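Local coordinates for protein ATP-dependent helicase FUN30 (Saccharomyces cerevisiae S288c, PDB 5GN1) that remodels nucleosomes at the expense of ATP, through an ATPase domain whose C-terminal part forms this chain, and promotes DNA end resection at double-strand breaks, at residues D179-S184 / E219-T224; K204-S209 / D246-D251; D226-R231 / K252-F257; N274-F279 / K302-T307. All coordinates share one frame; numbering follows the deposited sequence. Where two conformers were deposited one is given.

Interaction 1 (D179-S184 / E219-T224)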
# COMPACT_ATOMS: atom_id res chain seq x y z
N ASP A 179 -10.23 15.23 -0.06
CA ASP A 179 -10.40 13.88 -0.62
C ASP A 179 -9.16 13.41 -1.38
O ASP A 179 -9.27 12.66 -2.35
CB ASP A 179 -11.64 13.81 -1.52
CG ASP A 179 -12.92 13.67 -0.74
OD1 ASP A 179 -12.87 13.75 0.50
OD2 ASP A 179 -13.98 13.49 -1.37
N GLU A 180 -7.97 13.83 -0.94
CA GLU A 180 -6.75 13.44 -1.63
C GLU A 180 -6.52 11.93 -1.59
O GLU A 180 -5.86 11.38 -2.47
CB GLU A 180 -5.55 14.18 -1.03
CG GLU A 180 -5.51 15.69 -1.29
CD GLU A 180 -6.23 16.53 -0.24
OE1 GLU A 180 -7.11 16.00 0.48
OE2 GLU A 180 -5.90 17.73 -0.13
N TRP A 181 -7.05 11.25 -0.57
CA TRP A 181 -6.93 9.80 -0.48
C TRP A 181 -7.70 9.08 -1.58
O TRP A 181 -7.41 7.90 -1.83
CB TRP A 181 -7.40 9.32 0.89
CG TRP A 181 -8.70 9.91 1.32
CD1 TRP A 181 -9.95 9.37 1.14
CD2 TRP A 181 -8.89 11.14 2.03
NE1 TRP A 181 -10.91 10.20 1.70
CE2 TRP A 181 -10.28 11.30 2.24
CE3 TRP A 181 -8.02 12.14 2.49
CZ2 TRP A 181 -10.83 12.42 2.90
CZ3 TRP A 181 -8.55 13.25 3.15
CH2 TRP A 181 -9.95 13.37 3.35
N MET A 182 -8.66 9.74 -2.24
CA MET A 182 -9.35 9.14 -3.39
C MET A 182 -8.55 9.23 -4.68
O MET A 182 -8.88 8.53 -5.63
CB MET A 182 -10.71 9.81 -3.62
CG MET A 182 -11.59 9.90 -2.40
SD MET A 182 -11.95 8.26 -1.75
CE MET A 182 -13.11 7.65 -2.97
N GLN A 183 -7.50 10.07 -4.74
CA GLN A 183 -6.83 10.37 -6.00
C GLN A 183 -5.70 9.36 -6.27
O GLN A 183 -4.52 9.63 -6.05
CB GLN A 183 -6.30 11.79 -6.01
CG GLN A 183 -7.39 12.84 -5.98
CD GLN A 183 -6.80 14.24 -5.95
OE1 GLN A 183 -6.09 14.64 -6.88
NE2 GLN A 183 -7.08 14.97 -4.89
N SER A 184 -6.10 8.21 -6.78
CA SER A 184 -5.18 7.17 -7.24
C SER A 184 -5.91 6.33 -8.27
O SER A 184 -7.11 6.12 -8.15
CB SER A 184 -4.70 6.30 -6.08
OG SER A 184 -4.18 5.07 -6.54
N GLU A 219 -8.79 3.04 4.86
CA GLU A 219 -9.79 3.34 5.87
C GLU A 219 -10.49 4.66 5.56
O GLU A 219 -11.71 4.78 5.70
CB GLU A 219 -9.15 3.35 7.26
CG GLU A 219 -8.69 1.96 7.73
CD GLU A 219 -8.34 1.96 9.22
OE1 GLU A 219 -8.66 2.95 9.90
OE2 GLU A 219 -7.74 0.99 9.73
N MET A 220 -9.73 5.67 5.10
CA MET A 220 -10.36 6.94 4.74
C MET A 220 -11.15 6.82 3.44
O MET A 220 -12.23 7.41 3.32
CB MET A 220 -9.32 8.04 4.62
CG MET A 220 -8.61 8.34 5.92
SD MET A 220 -7.88 9.99 5.87
CE MET A 220 -9.37 11.00 5.87
N VAL A 221 -10.63 6.06 2.47
CA VAL A 221 -11.36 5.80 1.22
C VAL A 221 -12.72 5.18 1.51
O VAL A 221 -13.75 5.63 1.00
CB VAL A 221 -10.51 4.90 0.30
CG1 VAL A 221 -11.33 4.43 -0.92
CG2 VAL A 221 -9.24 5.61 -0.16
N LEU A 222 -12.74 4.13 2.34
CA LEU A 222 -14.00 3.41 2.55
C LEU A 222 -15.00 4.29 3.30
O LEU A 222 -16.21 4.23 3.01
CB LEU A 222 -13.74 2.08 3.28
CG LEU A 222 -12.86 1.10 2.48
CD1 LEU A 222 -12.63 -0.24 3.20
CD2 LEU A 222 -13.45 0.85 1.08
N SER A 223 -14.52 5.13 4.23
CA SER A 223 -15.39 6.06 4.92
C SER A 223 -15.98 7.09 3.96
O SER A 223 -17.18 7.39 4.03
CB SER A 223 -14.62 6.76 6.04
OG SER A 223 -15.42 7.74 6.69
N THR A 224 -15.15 7.63 3.06
CA THR A 224 -15.67 8.53 2.04
C THR A 224 -16.74 7.84 1.20
O THR A 224 -17.74 8.46 0.83
CB THR A 224 -14.53 9.03 1.15
OG1 THR A 224 -13.73 9.96 1.87
CG2 THR A 224 -15.07 9.71 -0.13
O HOH W 1 -14.69 12.53 2.32
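W181 and M220 meet at about a right angle, the methionine's tip lying over the indole. From CB outward, W181 meets the helix atom by atom: chi1 of 47° sets CG between the backbone N and the carbonyl carbon, and CG meets CB of M220. CD1 comes next to the start of V221 and has the methyl CG2 of V221 at 4.0 Å. NE1 then points its hydrogen at T224, the W181 NE1 to T224 OG1 bond being 2.8 Å long and nearly straight at 171°, with the hydroxyl oxygen in the ring plane. The far corner of the ring, CZ2 and CH2, lies under CE of M220, with W181 CH2 to M220 CE at 3.5 Å. That methyl is 3.4 Å from the six-membered ring centroid, a CH-pi contact; SD of M220 lies over the same face, a Met-aromatic contact. The opposite face carries CA of D179. Water 1 joins D179 OD1 to T224 OG1, 2.8 Å from each, so the threonine oxygen meets both indole N-H and water. M182 reaches T224 tip to tip, its SD 3.8 Å from CG2 of T224. An alanine in place of W181 would probably leave T224 OG1 without its indole donor and open a gap beneath the methyl of M220. Outside the pair, W181 O bonds to H113, and M220 also packs on F158 and H161. A short 3-10 turn thus docks through its tryptophan on the end of helix 212-224, in the C-terminal RecA-like lobe of an SNF2 ATPase.

Interaction 2 (K204-S209 / D246-D251)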
# COMPACT_ATOMS: atom_id res chain seq x y z
N LYS A 204 -20.32 -9.53 0.13
CA LYS A 204 -19.21 -9.08 0.96
C LYS A 204 -17.89 -9.35 0.25
O LYS A 204 -17.82 -10.13 -0.70
CB LYS A 204 -19.25 -9.77 2.31
CG LYS A 204 -20.52 -9.50 3.10
CD LYS A 204 -20.25 -9.63 4.58
CE LYS A 204 -21.47 -9.25 5.40
NZ LYS A 204 -21.11 -8.94 6.82
N VAL A 205 -16.83 -8.69 0.72
CA VAL A 205 -15.55 -8.73 0.03
C VAL A 205 -14.42 -8.62 1.05
O VAL A 205 -14.53 -7.88 2.04
CB VAL A 205 -15.46 -7.63 -1.05
CG1 VAL A 205 -15.62 -6.22 -0.45
CG2 VAL A 205 -14.15 -7.75 -1.85
N LEU A 206 -13.33 -9.36 0.81
CA LEU A 206 -12.07 -9.20 1.52
C LEU A 206 -11.10 -8.41 0.65
O LEU A 206 -10.94 -8.70 -0.54
CB LEU A 206 -11.43 -10.55 1.85
CG LEU A 206 -12.36 -11.62 2.43
CD1 LEU A 206 -11.59 -12.91 2.68
CD2 LEU A 206 -13.01 -11.07 3.70
N ILE A 207 -10.44 -7.41 1.24
CA ILE A 207 -9.40 -6.64 0.54
C ILE A 207 -8.07 -6.90 1.25
O ILE A 207 -7.95 -6.68 2.46
CB ILE A 207 -9.71 -5.14 0.51
CG1 ILE A 207 -11.13 -4.91 -0.02
CG2 ILE A 207 -8.69 -4.41 -0.40
CD1 ILE A 207 -11.55 -3.45 -0.07
N PHE A 208 -7.07 -7.37 0.49
CA PHE A 208 -5.75 -7.69 1.03
C PHE A 208 -4.69 -6.73 0.49
O PHE A 208 -4.70 -6.39 -0.70
CB PHE A 208 -5.33 -9.11 0.65
CG PHE A 208 -6.08 -10.17 1.36
CD1 PHE A 208 -5.69 -10.57 2.62
CD2 PHE A 208 -7.17 -10.79 0.76
CE1 PHE A 208 -6.40 -11.57 3.29
CE2 PHE A 208 -7.87 -11.79 1.41
CZ PHE A 208 -7.49 -12.18 2.68
N SER A 209 -3.75 -6.33 1.35
CA SER A 209 -2.59 -5.56 0.92
C SER A 209 -1.35 -6.00 1.68
O SER A 209 -1.42 -6.36 2.85
CB SER A 209 -2.77 -4.04 1.12
OG SER A 209 -1.60 -3.35 0.70
N ASP A 246 -16.30 -12.42 14.18
CA ASP A 246 -17.70 -12.61 14.52
C ASP A 246 -18.50 -11.42 14.06
O ASP A 246 -19.58 -11.58 13.50
CB ASP A 246 -17.89 -12.76 16.02
CG ASP A 246 -17.46 -14.08 16.51
OD1 ASP A 246 -17.30 -15.01 15.70
OD2 ASP A 246 -17.26 -14.22 17.74
N LYS A 247 -17.98 -10.22 14.29
CA LYS A 247 -18.77 -9.09 13.83
C LYS A 247 -19.04 -9.16 12.33
O LYS A 247 -20.12 -8.79 11.87
CB LYS A 247 -18.03 -7.83 14.18
CG LYS A 247 -18.84 -6.68 14.69
CD LYS A 247 -17.89 -5.76 15.42
CE LYS A 247 -18.47 -4.39 15.70
NZ LYS A 247 -17.42 -3.51 16.29
N PHE A 248 -18.05 -9.62 11.58
CA PHE A 248 -18.17 -9.72 10.13
C PHE A 248 -19.28 -10.69 9.74
O PHE A 248 -20.04 -10.44 8.81
CB PHE A 248 -16.84 -10.16 9.51
CG PHE A 248 -16.74 -9.91 8.03
CD1 PHE A 248 -17.06 -8.67 7.50
CD2 PHE A 248 -16.34 -10.92 7.17
CE1 PHE A 248 -16.97 -8.44 6.14
CE2 PHE A 248 -16.25 -10.69 5.81
CZ PHE A 248 -16.57 -9.45 5.30
N TYR A 249 -19.36 -11.81 10.45
CA TYR A 249 -20.37 -12.82 10.19
C TYR A 249 -21.76 -12.36 10.61
O TYR A 249 -22.75 -12.69 9.95
CB TYR A 249 -20.03 -14.12 10.92
CG TYR A 249 -19.09 -15.03 10.18
CD1 TYR A 249 -19.58 -15.96 9.27
CD2 TYR A 249 -17.72 -14.95 10.38
CE1 TYR A 249 -18.71 -16.81 8.59
CE2 TYR A 249 -16.85 -15.77 9.70
CZ TYR A 249 -17.34 -16.70 8.81
OH TYR A 249 -16.45 -17.54 8.15
N GLU A 250 -21.86 -11.62 11.71
CA GLU A 250 -23.15 -11.34 12.33
C GLU A 250 -23.85 -10.15 11.69
O GLU A 250 -25.09 -10.14 11.58
CB GLU A 250 -22.96 -11.11 13.84
CG GLU A 250 -24.24 -11.08 14.68
CD GLU A 250 -24.92 -9.71 14.69
OE1 GLU A 250 -24.24 -8.69 14.40
OE2 GLU A 250 -26.13 -9.65 14.98
N ASP A 251 -23.09 -9.15 11.24
CA ASP A 251 -23.63 -7.88 10.77
C ASP A 251 -23.67 -7.87 9.24
O ASP A 251 -22.64 -7.68 8.58
CB ASP A 251 -22.79 -6.73 11.31
CG ASP A 251 -23.52 -5.38 11.24
OD1 ASP A 251 -24.37 -5.19 10.34
OD2 ASP A 251 -23.23 -4.52 12.11
O HOH W 2 -22.66 -11.62 7.09
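K204 NZ is gripped by three carbonyl oxygens at and beyond the end of helix 241-250. The K204 NZ to F248 O bond is 2.7 Å, with the nitrogen in the carbonyl plane; the K204 NZ to D251 O bond is also 2.7 Å, but here the nitrogen stands above the plane, 35° out of it. I254 O is the third hydrogen-bonded carbonyl, and water 2 takes a weak bond of 3.1 Å from K204 NZ while donating to Y249 O. The ammonium group thus draws together the last turn, the residue just past it and the loop beyond, and its positive charge would probably offset the partial negative charge of the helix C-terminus. The lysine chain, extended beyond CG, slides past the F248 side chain in the opposite direction, with CD 4.2 Å from the ring centroid and NZ off-centre in a cation-pi contact. On the same ring, CE2 of F248 meets CD2 of L206 at 3.9 Å. A methionine in place of K204 would probably leave the oxygens of F248, D251 and I254 without this donor. D251 turns its own carboxylate to the backbone N of D253. F248 also meets F257 edge-to-face, and helix 241-250 lies against the sheet where strand 205-209 runs between strands 256-260 and 275-278.

Interaction 3 (D226-R231 / K252-F257); sequences DYKFLR and KDIPIF
The F257 ring takes L230 on one face: CB of L230 lies 4.1 Å from the ring centroid in a CH-pi contact, offset toward the rim. At the ring's edge, near its plane, is the carbonyl carbon of R231. The F229 ring has the carbonyl oxygen of Y227 at its edge, in plane; with CG between the backbone N and the carbonyl carbon (chi1 68°), the ring is led away from I256 and packs on E219 and L222 of helix 212-224. The Y227 ring is approached obliquely by CD1 of I256, which is 3.8 Å from CB of Y227. Between these groups the backbones run parallel, F229 paired with I256 and L230 with F257. L230 N donates to I256 O at 3.0 Å, and that oxygen also receives a CA-H...O contact from F229. On the side of the sheet where L230 points, I254 crosses L230 at about a right angle, its CG2 4.1 Å from CG of L230. CD of P255 rests on K228 O at 3.2 Å. At the surface the extended K228 chain crosses the D253 side chain and forms a salt bridge with OD2, modelled so short that its exact length is doubtful. Water 3 bridges the two backbones here, accepting from K228 N and donating to D253 O. The contact closes the beta-alpha-beta unit of strand 229-232, helix 241-250 and strand 256-260. Helix 241-250 packs against L230 and F257, while helices 185-200 and 212-224 meet the I256 side.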
# COMPACT_ATOMS: atom_id res chain seq x y z
N ASP A 226 -18.74 5.53 2.13
CA ASP A 226 -19.85 5.16 3.00
C ASP A 226 -20.03 3.65 3.10
O ASP A 226 -21.15 3.15 3.26
CB ASP A 226 -21.16 5.83 2.53
CG ASP A 226 -22.21 5.89 3.62
OD1 ASP A 226 -21.82 5.96 4.81
OD2 ASP A 226 -23.42 5.84 3.29
N TYR A 227 -18.93 2.89 3.02
CA TYR A 227 -18.95 1.45 3.25
C TYR A 227 -18.37 1.16 4.63
O TYR A 227 -17.22 1.50 4.90
CB TYR A 227 -18.13 0.71 2.19
CG TYR A 227 -18.59 0.81 0.75
CD1 TYR A 227 -19.92 0.66 0.40
CD2 TYR A 227 -17.67 1.02 -0.26
CE1 TYR A 227 -20.33 0.75 -0.94
CE2 TYR A 227 -18.05 1.09 -1.58
CZ TYR A 227 -19.38 0.96 -1.92
OH TYR A 227 -19.72 1.06 -3.26
N LYS A 228 -19.16 0.50 5.48
CA LYS A 228 -18.61 -0.00 6.74
C LYS A 228 -17.57 -1.09 6.48
O LYS A 228 -17.66 -1.86 5.52
CB LYS A 228 -19.72 -0.56 7.64
CG LYS A 228 -20.78 0.44 8.08
CD LYS A 228 -21.91 -0.27 8.86
CE LYS A 228 -23.16 0.60 9.02
NZ LYS A 228 -24.33 -0.16 9.63
N PHE A 229 -16.58 -1.16 7.37
CA PHE A 229 -15.50 -2.12 7.19
C PHE A 229 -14.96 -2.53 8.56
O PHE A 229 -15.17 -1.85 9.56
CB PHE A 229 -14.37 -1.55 6.31
CG PHE A 229 -13.62 -0.42 6.98
CD1 PHE A 229 -14.08 0.89 6.87
CD2 PHE A 229 -12.48 -0.67 7.73
CE1 PHE A 229 -13.42 1.93 7.51
CE2 PHE A 229 -11.80 0.36 8.37
CZ PHE A 229 -12.28 1.66 8.26
N LEU A 230 -14.25 -3.66 8.58
CA LEU A 230 -13.43 -4.08 9.70
C LEU A 230 -12.02 -4.32 9.19
O LEU A 230 -11.79 -4.45 7.98
CB LEU A 230 -13.96 -5.36 10.36
CG LEU A 230 -15.38 -5.27 10.92
CD1 LEU A 230 -16.03 -6.66 10.97
CD2 LEU A 230 -15.37 -4.61 12.31
N ARG A 231 -11.07 -4.41 10.12
CA ARG A 231 -9.67 -4.55 9.76
C ARG A 231 -8.97 -5.53 10.68
O ARG A 231 -9.22 -5.55 11.89
CB ARG A 231 -8.96 -3.18 9.82
CG ARG A 231 -7.44 -3.26 9.84
CD ARG A 231 -6.84 -1.89 9.65
NE ARG A 231 -5.38 -1.92 9.59
CZ ARG A 231 -4.64 -0.86 9.27
NH1 ARG A 231 -5.23 0.28 8.97
NH2 ARG A 231 -3.31 -0.95 9.26
N LYS A 252 -24.86 -8.05 8.67
CA LYS A 252 -25.02 -8.04 7.22
C LYS A 252 -24.71 -6.69 6.60
O LYS A 252 -24.50 -6.60 5.38
CB LYS A 252 -26.45 -8.46 6.84
CG LYS A 252 -26.77 -9.93 7.08
CD LYS A 252 -25.99 -10.84 6.15
CE LYS A 252 -26.34 -12.29 6.41
NZ LYS A 252 -25.24 -13.20 6.02
N ASP A 253 -24.69 -5.62 7.40
CA ASP A 253 -24.45 -4.28 6.89
C ASP A 253 -22.97 -3.88 6.91
O ASP A 253 -22.67 -2.69 6.71
CB ASP A 253 -25.27 -3.26 7.69
CG ASP A 253 -25.46 -1.94 6.96
OD1 ASP A 253 -25.68 -1.96 5.73
OD2 ASP A 253 -25.41 -0.88 7.63
N ILE A 254 -22.06 -4.81 7.16
CA ILE A 254 -20.63 -4.54 7.07
C ILE A 254 -20.09 -5.29 5.86
O ILE A 254 -19.81 -6.50 5.96
CB ILE A 254 -19.86 -4.95 8.33
CG1 ILE A 254 -20.46 -4.31 9.58
CG2 ILE A 254 -18.39 -4.53 8.23
CD1 ILE A 254 -19.62 -4.55 10.85
N PRO A 255 -19.94 -4.64 4.71
CA PRO A 255 -19.62 -5.40 3.49
C PRO A 255 -18.15 -5.77 3.34
O PRO A 255 -17.85 -6.66 2.54
CB PRO A 255 -20.09 -4.47 2.37
CG PRO A 255 -19.91 -3.08 2.97
CD PRO A 255 -20.30 -3.25 4.41
N ILE A 256 -17.25 -5.12 4.08
CA ILE A 256 -15.82 -5.13 3.75
C ILE A 256 -14.99 -5.52 4.96
O ILE A 256 -15.19 -4.98 6.06
CB ILE A 256 -15.34 -3.77 3.23
CG1 ILE A 256 -16.09 -3.39 1.97
CG2 ILE A 256 -13.83 -3.80 2.95
CD1 ILE A 256 -15.68 -2.04 1.43
N PHE A 257 -14.03 -6.42 4.75
CA PHE A 257 -12.97 -6.75 5.69
C PHE A 257 -11.65 -6.45 5.00
O PHE A 257 -11.37 -7.01 3.93
CB PHE A 257 -13.04 -8.23 6.09
CG PHE A 257 -12.66 -8.51 7.51
CD1 PHE A 257 -11.62 -7.84 8.12
CD2 PHE A 257 -13.36 -9.45 8.26
CE1 PHE A 257 -11.28 -8.11 9.45
CE2 PHE A 257 -13.01 -9.73 9.58
CZ PHE A 257 -11.97 -9.05 10.17
O HOH W 3 -21.89 -0.36 4.94

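Interaction 4 (N274-F279 / K302-T307)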
# COMPACT_ATOMS: atom_id res chain seq x y z
N ASN A 274 -17.63 -13.87 -0.53
CA ASN A 274 -17.27 -14.66 -1.70
C ASN A 274 -16.56 -13.82 -2.76
O ASN A 274 -16.50 -14.23 -3.93
CB ASN A 274 -18.48 -15.39 -2.30
CG ASN A 274 -19.51 -14.45 -2.91
OD1 ASN A 274 -19.93 -13.48 -2.29
ND2 ASN A 274 -19.94 -14.75 -4.14
N ASN A 275 -16.00 -12.67 -2.37
CA ASN A 275 -15.19 -11.84 -3.24
C ASN A 275 -13.89 -11.49 -2.54
O ASN A 275 -13.87 -11.28 -1.32
CB ASN A 275 -15.91 -10.56 -3.65
CG ASN A 275 -17.20 -10.86 -4.38
OD1 ASN A 275 -17.22 -11.00 -5.60
ND2 ASN A 275 -18.29 -10.95 -3.63
N VAL A 276 -12.81 -11.43 -3.31
CA VAL A 276 -11.49 -11.12 -2.79
C VAL A 276 -10.83 -10.14 -3.75
O VAL A 276 -10.82 -10.38 -4.96
CB VAL A 276 -10.63 -12.39 -2.62
CG1 VAL A 276 -9.20 -11.99 -2.21
CG2 VAL A 276 -11.23 -13.32 -1.56
N ILE A 277 -10.33 -9.03 -3.22
CA ILE A 277 -9.59 -8.05 -4.00
C ILE A 277 -8.17 -8.04 -3.47
O ILE A 277 -7.95 -7.79 -2.28
CB ILE A 277 -10.22 -6.66 -3.91
CG1 ILE A 277 -11.66 -6.70 -4.43
CG2 ILE A 277 -9.39 -5.66 -4.71
CD1 ILE A 277 -12.35 -5.38 -4.34
N ILE A 278 -7.21 -8.33 -4.35
CA ILE A 278 -5.79 -8.26 -4.02
C ILE A 278 -5.36 -6.87 -4.44
O ILE A 278 -5.24 -6.58 -5.64
CB ILE A 278 -4.99 -9.35 -4.75
CG1 ILE A 278 -5.58 -10.73 -4.47
CG2 ILE A 278 -3.52 -9.32 -4.33
CD1 ILE A 278 -5.44 -11.15 -3.05
N PHE A 279 -5.19 -5.97 -3.47
CA PHE A 279 -4.92 -4.58 -3.84
C PHE A 279 -3.54 -4.46 -4.47
O PHE A 279 -3.33 -3.63 -5.37
CB PHE A 279 -5.05 -3.67 -2.63
CG PHE A 279 -5.10 -2.20 -2.97
CD1 PHE A 279 -6.31 -1.60 -3.32
CD2 PHE A 279 -3.95 -1.42 -2.94
CE1 PHE A 279 -6.36 -0.24 -3.64
CE2 PHE A 279 -4.00 -0.06 -3.24
CZ PHE A 279 -5.21 0.52 -3.58
N LYS A 302 -20.72 -20.35 -2.01
CA LYS A 302 -20.81 -19.67 -3.28
C LYS A 302 -19.48 -19.76 -4.01
O LYS A 302 -18.44 -20.06 -3.41
CB LYS A 302 -21.21 -18.20 -3.08
CG LYS A 302 -22.51 -18.04 -2.30
CD LYS A 302 -22.85 -16.57 -2.12
CE LYS A 302 -24.13 -16.39 -1.31
NZ LYS A 302 -24.41 -14.94 -1.11
N GLU A 303 -19.51 -19.52 -5.32
CA GLU A 303 -18.27 -19.37 -6.07
C GLU A 303 -17.55 -18.11 -5.60
O GLU A 303 -18.19 -17.09 -5.31
CB GLU A 303 -18.55 -19.31 -7.58
CG GLU A 303 -18.96 -20.66 -8.17
CD GLU A 303 -19.17 -20.64 -9.69
OE1 GLU A 303 -18.73 -19.69 -10.36
OE2 GLU A 303 -19.78 -21.60 -10.21
N VAL A 304 -16.23 -18.19 -5.48
CA VAL A 304 -15.42 -17.08 -4.98
C VAL A 304 -14.72 -16.41 -6.15
O VAL A 304 -14.04 -17.08 -6.95
CB VAL A 304 -14.41 -17.56 -3.92
CG1 VAL A 304 -13.35 -16.47 -3.62
CG2 VAL A 304 -15.14 -17.98 -2.66
N ASN A 305 -14.87 -15.10 -6.27
CA ASN A 305 -14.26 -14.33 -7.34
C ASN A 305 -13.12 -13.49 -6.77
O ASN A 305 -13.32 -12.74 -5.80
CB ASN A 305 -15.28 -13.45 -8.04
CG ASN A 305 -16.13 -14.23 -9.02
OD1 ASN A 305 -17.25 -14.64 -8.71
ND2 ASN A 305 -15.59 -14.45 -10.21
N ILE A 306 -11.95 -13.62 -7.37
CA ILE A 306 -10.73 -12.98 -6.87
C ILE A 306 -10.20 -12.06 -7.95
O ILE A 306 -10.04 -12.47 -9.10
CB ILE A 306 -9.68 -14.04 -6.47
CG1 ILE A 306 -10.22 -14.92 -5.35
CG2 ILE A 306 -8.37 -13.38 -6.05
CD1 ILE A 306 -10.06 -16.36 -5.63
N THR A 307 -9.96 -10.79 -7.60
CA THR A 307 -9.50 -9.80 -8.56
C THR A 307 -8.21 -9.16 -8.05
O THR A 307 -8.18 -8.64 -6.93
CB THR A 307 -10.57 -8.74 -8.82
OG1 THR A 307 -11.75 -9.38 -9.34
CG2 THR A 307 -10.08 -7.68 -9.84
O HOH W 4 -13.15 -9.46 -7.03
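V276 and I306 lie side by side, pointing the same way, with CB of V276 3.7 Å from CG1 of I306. I278 continues this apolar row, its CG1 4.2 Å from CG2 of I306, and V304 begins it, its CG1 4.3 Å from CG2 of V276. Around this centre the strands run parallel, 13° apart, with alternating backbone bonds: N305 N to N274 O, V276 N to N305 O, T307 N to V276 O and I278 N to T307 O. N275, I277, N305 and T307 point to the other face. There the N275 and N305 amides lie side by side with planes 20° apart, but each finds its polar partner beyond the pair: E203 and K204 O for N275, H52 for N305. Water 4 bridges V276 O and T307 OG1, 2.7 Å from the latter. At the outer end, chi1 of 67° sets CG of N274 between its backbone N and carbonyl carbon, holding the amide beside the other strand, where ND2 donates to E303 O at 3.1 Å with the oxygen in the amide plane. K302 CB and CD pack against that amide. Helix 285-292 connects these two strands, a beta-alpha-beta unit in the parallel sheet of the RecA-like helicase C-terminal domain.

From the N terminus, 179-184 comes first and meets 219-224, closing interaction 1 around helix 185-200, strand 205-209 and the first half of helix 212-224. Interaction 2 opens inside that loop, at 204-209, and closes beyond it at 246-251, so the two cross. Interaction 3 starts after interaction 1 has closed; its 226-231 precedes the second segment of interaction 2 and its 252-257 follows it, so these two cross as well. Interaction 4 lies in series after all three. In the shared sheet, interaction 3 sits at the 229-232 edge, interaction 2 at the middle and interaction 4 toward strand 49-56, while a salt bridge between E219 and R231 joins interaction 1 to interaction 3.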